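Local atomic coordinates of tyrosine aminotransferase (Leishmania infantum, PDB entry 4IX8), a protein that probably catalyses the pyridoxal phosphate-dependent transfer of the amino group of L-tyrosine to 2-oxoglutarate. Residues Ala92-Asp95 / Val96-Gly100; Ile74-Pro77 / Thr78-Gly81. All coordinates share one frame; numbering follows the deposited sequence.

Contact 1: residues Ala92-Asp95 / Val96-Gly100; sequences AMVD and VVRSG
V94 and R98 run side by side, pointing the same way, one turn apart on the last turns of the alpha helix 87-99. This is the local i to i+4 pairing of a helix. The R98 side chain starts at CB, which sits 3.4 Å from V94 O, the same carbonyl that accepts R98 N. The backbone bond from R98 N to V94 O is 3.0 Å long. CG stands anti to the carbonyl carbon of R98 (chi1 -86°) and still lies close to V94 O. From there the chain is extended, which carries it past the valine. R98 CD comes within 3.9 Å of V94 CG1. At the end, V94 CG1 lies over one face of the guanidinium and is closest to R98 NH1, at 3.6 Å. R98 NE forms a salt bridge with E91 OE2 of the second subunit. V94 also packs on R98 of that subunit, and R98 on its V94.

V96 and M93 meet helix 322-331 of the same chain. V96 puts CG2 3.1 Å from A92 O, the acceptor of its own backbone N-H. V96 packs on E326 of helix 322-331, and M93 packs on C324 and A327 of the same helix. M93 also touches V97 of the second subunit. So this helix lies between helix 322-331 and the neighbouring subunit.

The last i to i+4 bond is less straight. The 3.1 Å bond from S99 N to D95 O is bent, with an N-H...O angle of 136°. G100 leaves the helix with a positive phi of 70°. S99 OG serves the last turn: it takes a hydrogen bond from K101 N and donates its own hydrogen to V96 O at 2.6 Å.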
loop_
_atom_site.group_PDB
_atom_site.type_symbol
_atom_site.label_atom_id
_atom_site.label_comp_id
_atom_site.label_asym_id
_atom_site.label_seq_id
_atom_site.Cartn_x
_atom_site.Cartn_y
_atom_site.Cartn_z
ATOM N N ALA A 92 -12.646 -1.883 -19.666
ATOM C CA ALA A 92 -13.289 -1.086 -18.620
ATOM C C ALA A 92 -12.284 -0.076 -18.030
ATOM O O ALA A 92 -12.633 1.085 -17.793
ATOM C CB ALA A 92 -13.863 -1.965 -17.512
ATOM N N MET A 93 -11.027 -0.466 -17.886
ATOM C CA MET A 93 -10.050 0.465 -17.352
ATOM C C MET A 93 -9.904 1.659 -18.301
ATOM O O MET A 93 -9.844 2.825 -17.868
ATOM C CB MET A 93 -8.707 -0.229 -17.148
ATOM C CG MET A 93 -8.705 -1.180 -15.979
ATOM S SD MET A 93 -8.131 -0.420 -14.465
ATOM C CE MET A 93 -6.401 -0.206 -14.896
ATOM N N VAL A 94 -9.856 1.346 -19.600
ATOM C CA VAL A 94 -9.804 2.353 -20.657
ATOM C C VAL A 94 -11.007 3.327 -20.608
ATOM O O VAL A 94 -10.820 4.526 -20.569
ATOM C CB VAL A 94 -9.735 1.646 -22.059
ATOM C CG1 VAL A 94 -9.994 2.645 -23.235
ATOM C CG2 VAL A 94 -8.383 0.918 -22.230
ATOM N N ASP A 95 -12.222 2.801 -20.550
ATOM C CA ASP A 95 -13.413 3.617 -20.503
ATOM C C ASP A 95 -13.344 4.520 -19.268
ATOM O O ASP A 95 -13.627 5.734 -19.328
ATOM C CB ASP A 95 -14.662 2.734 -20.438
ATOM C CG ASP A 95 -14.870 1.886 -21.681
ATOM O OD1 ASP A 95 -14.306 2.168 -22.763
ATOM O OD2 ASP A 95 -15.638 0.916 -21.585
ATOM N N VAL A 96 -12.901 3.931 -18.157
ATOM C CA VAL A 96 -12.906 4.617 -16.899
ATOM C C VAL A 96 -11.898 5.756 -16.938
ATOM O O VAL A 96 -12.224 6.902 -16.584
ATOM C CB VAL A 96 -12.604 3.650 -15.734
ATOM C CG1 VAL A 96 -12.216 4.444 -14.416
ATOM C CG2 VAL A 96 -13.821 2.740 -15.495
ATOM N N VAL A 97 -10.695 5.509 -17.418
ATOM C CA VAL A 97 -9.735 6.592 -17.333
ATOM C C VAL A 97 -10.043 7.719 -18.361
ATOM O O VAL A 97 -9.847 8.912 -18.089
ATOM C CB VAL A 97 -8.321 6.063 -17.504
ATOM C CG1 VAL A 97 -8.092 5.576 -18.908
ATOM C CG2 VAL A 97 -7.309 7.130 -17.085
ATOM N N ARG A 98 -10.593 7.357 -19.512
ATOM C CA ARG A 98 -10.879 8.358 -20.522
ATOM C C ARG A 98 -12.022 9.278 -20.095
ATOM O O ARG A 98 -12.102 10.411 -20.530
ATOM C CB ARG A 98 -11.226 7.670 -21.836
ATOM C CG ARG A 98 -10.011 7.338 -22.665
ATOM C CD ARG A 98 -10.388 6.489 -23.872
ATOM N NE ARG A 98 -9.258 6.280 -24.776
ATOM C CZ ARG A 98 -9.260 5.456 -25.824
ATOM N NH1 ARG A 98 -10.339 4.742 -26.129
ATOM N NH2 ARG A 98 -8.165 5.342 -26.560
ATOM N N SER A 99 -12.891 8.759 -19.241
ATOM C CA SER A 99 -14.050 9.485 -18.779
ATOM C C SER A 99 -13.633 10.698 -17.981
ATOM O O SER A 99 -14.324 11.707 -18.009
ATOM C CB SER A 99 -14.958 8.594 -17.940
ATOM O OG SER A 99 -14.392 8.333 -16.676
ATOM N N GLY A 100 -12.518 10.588 -17.267
ATOM C CA GLY A 100 -12.025 11.667 -16.444
ATOM C C GLY A 100 -12.899 11.919 -15.220
ATOM O O GLY A 100 -12.751 12.952 -14.576
#

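Contact 2: residues Ile74-Pro77 / Thr78-Gly81; sequences IGDP and TVDG
I74 overlaps V79 with the end of its side chain. Its CD1 lies 3.7 Å from V79 CG1 and is almost as close to CG2. The two side chains meet at an oblique angle, methyl against methyl. This small apolar contact lies within residues 74-81, in the loop between strand 70-71 and helix 87-99.

The loop turns at D76-P77-T78-V79. It is a type I beta turn with an Asx turn built into its start. The beta-turn bond from V79 N to D76 O is weak, at 3.4 Å. The side chain of D76 gives firmer support. Its CG is anti to the backbone N (chi1 -177°), which swings the carboxylate forward over the turn. D76 OD1 then accepts T78 N at 2.9 Å and T78 OG1 at 2.7 Å. Both donors reach it from the same face, about 40° out of the carboxylate plane.

Further along, one water joins the turn to its exit. It lies 2.7 Å from P77 O and accepts G81 N. D80 forms a salt bridge with R423, and I74 O accepts T420 OG1, so the loop is also tied to the C-terminal part of the chain.

The second subunit reaches the turn as well. Its G104 packs on D76 and T78, and its Y105 N binds D76 OD2. The D76 carboxylate is therefore bonded through both oxygens. OD1 stabilises the turn, while OD2 joins it to the partner chain, and together these bonds limit rotation of the group.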
loop_
_atom_site.group_PDB
_atom_site.type_symbol
_atom_site.label_atom_id
_atom_site.label_comp_id
_atom_site.label_asym_id
_atom_site.label_seq_id
_atom_site.Cartn_x
_atom_site.Cartn_y
_atom_site.Cartn_z
ATOM N N ILE A 74 9.076 -17.858 -8.873
ATOM C CA ILE A 74 8.332 -16.596 -8.996
ATOM C C ILE A 74 6.831 -16.753 -8.728
ATOM O O ILE A 74 6.189 -17.628 -9.279
ATOM C CB ILE A 74 8.557 -15.990 -10.380
ATOM C CG1 ILE A 74 8.318 -17.039 -11.511
ATOM C CG2 ILE A 74 9.976 -15.376 -10.410
ATOM C CD1 ILE A 74 9.028 -16.691 -12.854
ATOM N N GLY A 75 6.273 -15.904 -7.869
ATOM C CA GLY A 75 4.880 -16.042 -7.451
ATOM C C GLY A 75 3.957 -15.064 -8.154
ATOM O O GLY A 75 2.945 -14.649 -7.593
ATOM N N ASP A 76 4.348 -14.659 -9.350
ATOM C CA ASP A 76 3.620 -13.663 -10.130
ATOM C C ASP A 76 3.033 -14.312 -11.419
ATOM O O ASP A 76 3.748 -14.763 -12.263
ATOM C CB ASP A 76 4.563 -12.496 -10.449
ATOM C CG ASP A 76 3.888 -11.369 -11.200
ATOM O OD1 ASP A 76 2.803 -11.584 -11.785
ATOM O OD2 ASP A 76 4.467 -10.264 -11.225
ATOM N N PRO A 77 1.702 -14.326 -11.544
ATOM C CA PRO A 77 1.122 -15.035 -12.682
ATOM C C PRO A 77 1.313 -14.320 -14.012
ATOM O O PRO A 77 1.020 -14.910 -15.035
ATOM C CB PRO A 77 -0.366 -15.119 -12.318
ATOM C CG PRO A 77 -0.603 -13.934 -11.359
ATOM C CD PRO A 77 0.683 -13.799 -10.598
ATOM N N THR A 78 1.877 -13.123 -14.008
ATOM C CA THR A 78 1.993 -12.358 -15.236
ATOM C C THR A 78 3.299 -12.654 -15.959
ATOM O O THR A 78 3.492 -12.157 -17.042
ATOM C CB THR A 78 1.939 -10.829 -15.007
ATOM O OG1 THR A 78 3.071 -10.431 -14.233
ATOM C CG2 THR A 78 0.670 -10.426 -14.289
ATOM N N VAL A 79 4.180 -13.478 -15.392
ATOM C CA VAL A 79 5.560 -13.558 -15.899
ATOM C C VAL A 79 5.733 -13.894 -17.395
ATOM O O VAL A 79 6.549 -13.272 -18.067
ATOM C CB VAL A 79 6.351 -14.579 -15.100
ATOM C CG1 VAL A 79 7.722 -14.814 -15.709
ATOM C CG2 VAL A 79 6.501 -14.047 -13.694
ATOM N N ASP A 80 4.984 -14.863 -17.916
ATOM C CA ASP A 80 5.218 -15.360 -19.273
ATOM C C ASP A 80 4.261 -14.839 -20.336
ATOM O O ASP A 80 4.585 -14.878 -21.513
ATOM C CB ASP A 80 5.174 -16.881 -19.254
ATOM C CG ASP A 80 6.334 -17.457 -18.505
ATOM O OD1 ASP A 80 7.450 -17.322 -19.032
ATOM O OD2 ASP A 80 6.159 -17.955 -17.370
ATOM N N GLY A 81 3.072 -14.401 -19.929
ATOM C CA GLY A 81 2.072 -13.903 -20.864
ATOM C C GLY A 81 1.101 -15.027 -21.237
ATOM O O GLY A 81 0.137 -14.803 -21.983
HETATM O O HOH W 1 1.129 -14.800 -17.718
#

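In the fold
Contact 2 comes first along the chain, in the loop after strand 70-71, an outermost strand, within this chain, of a five-stranded mixed sheet. Helix 87-99 follows, and contact 1 lies on its final turns. The two centres are 26 Å apart and the nearest atoms about 12 Å apart, so the contacts do not touch. The centre of contact 2 lies about 15 Å from the centre of the chain, that of contact 1 about 30 Å. Both meet the second subunit. Contact 1 joins helix 87-99 to its own copy. Contact 2 receives G104 and Y105 of the second subunit, which follow that subunit's helix 87-99. One region of sequence thus serves the dimer interface at two separate places.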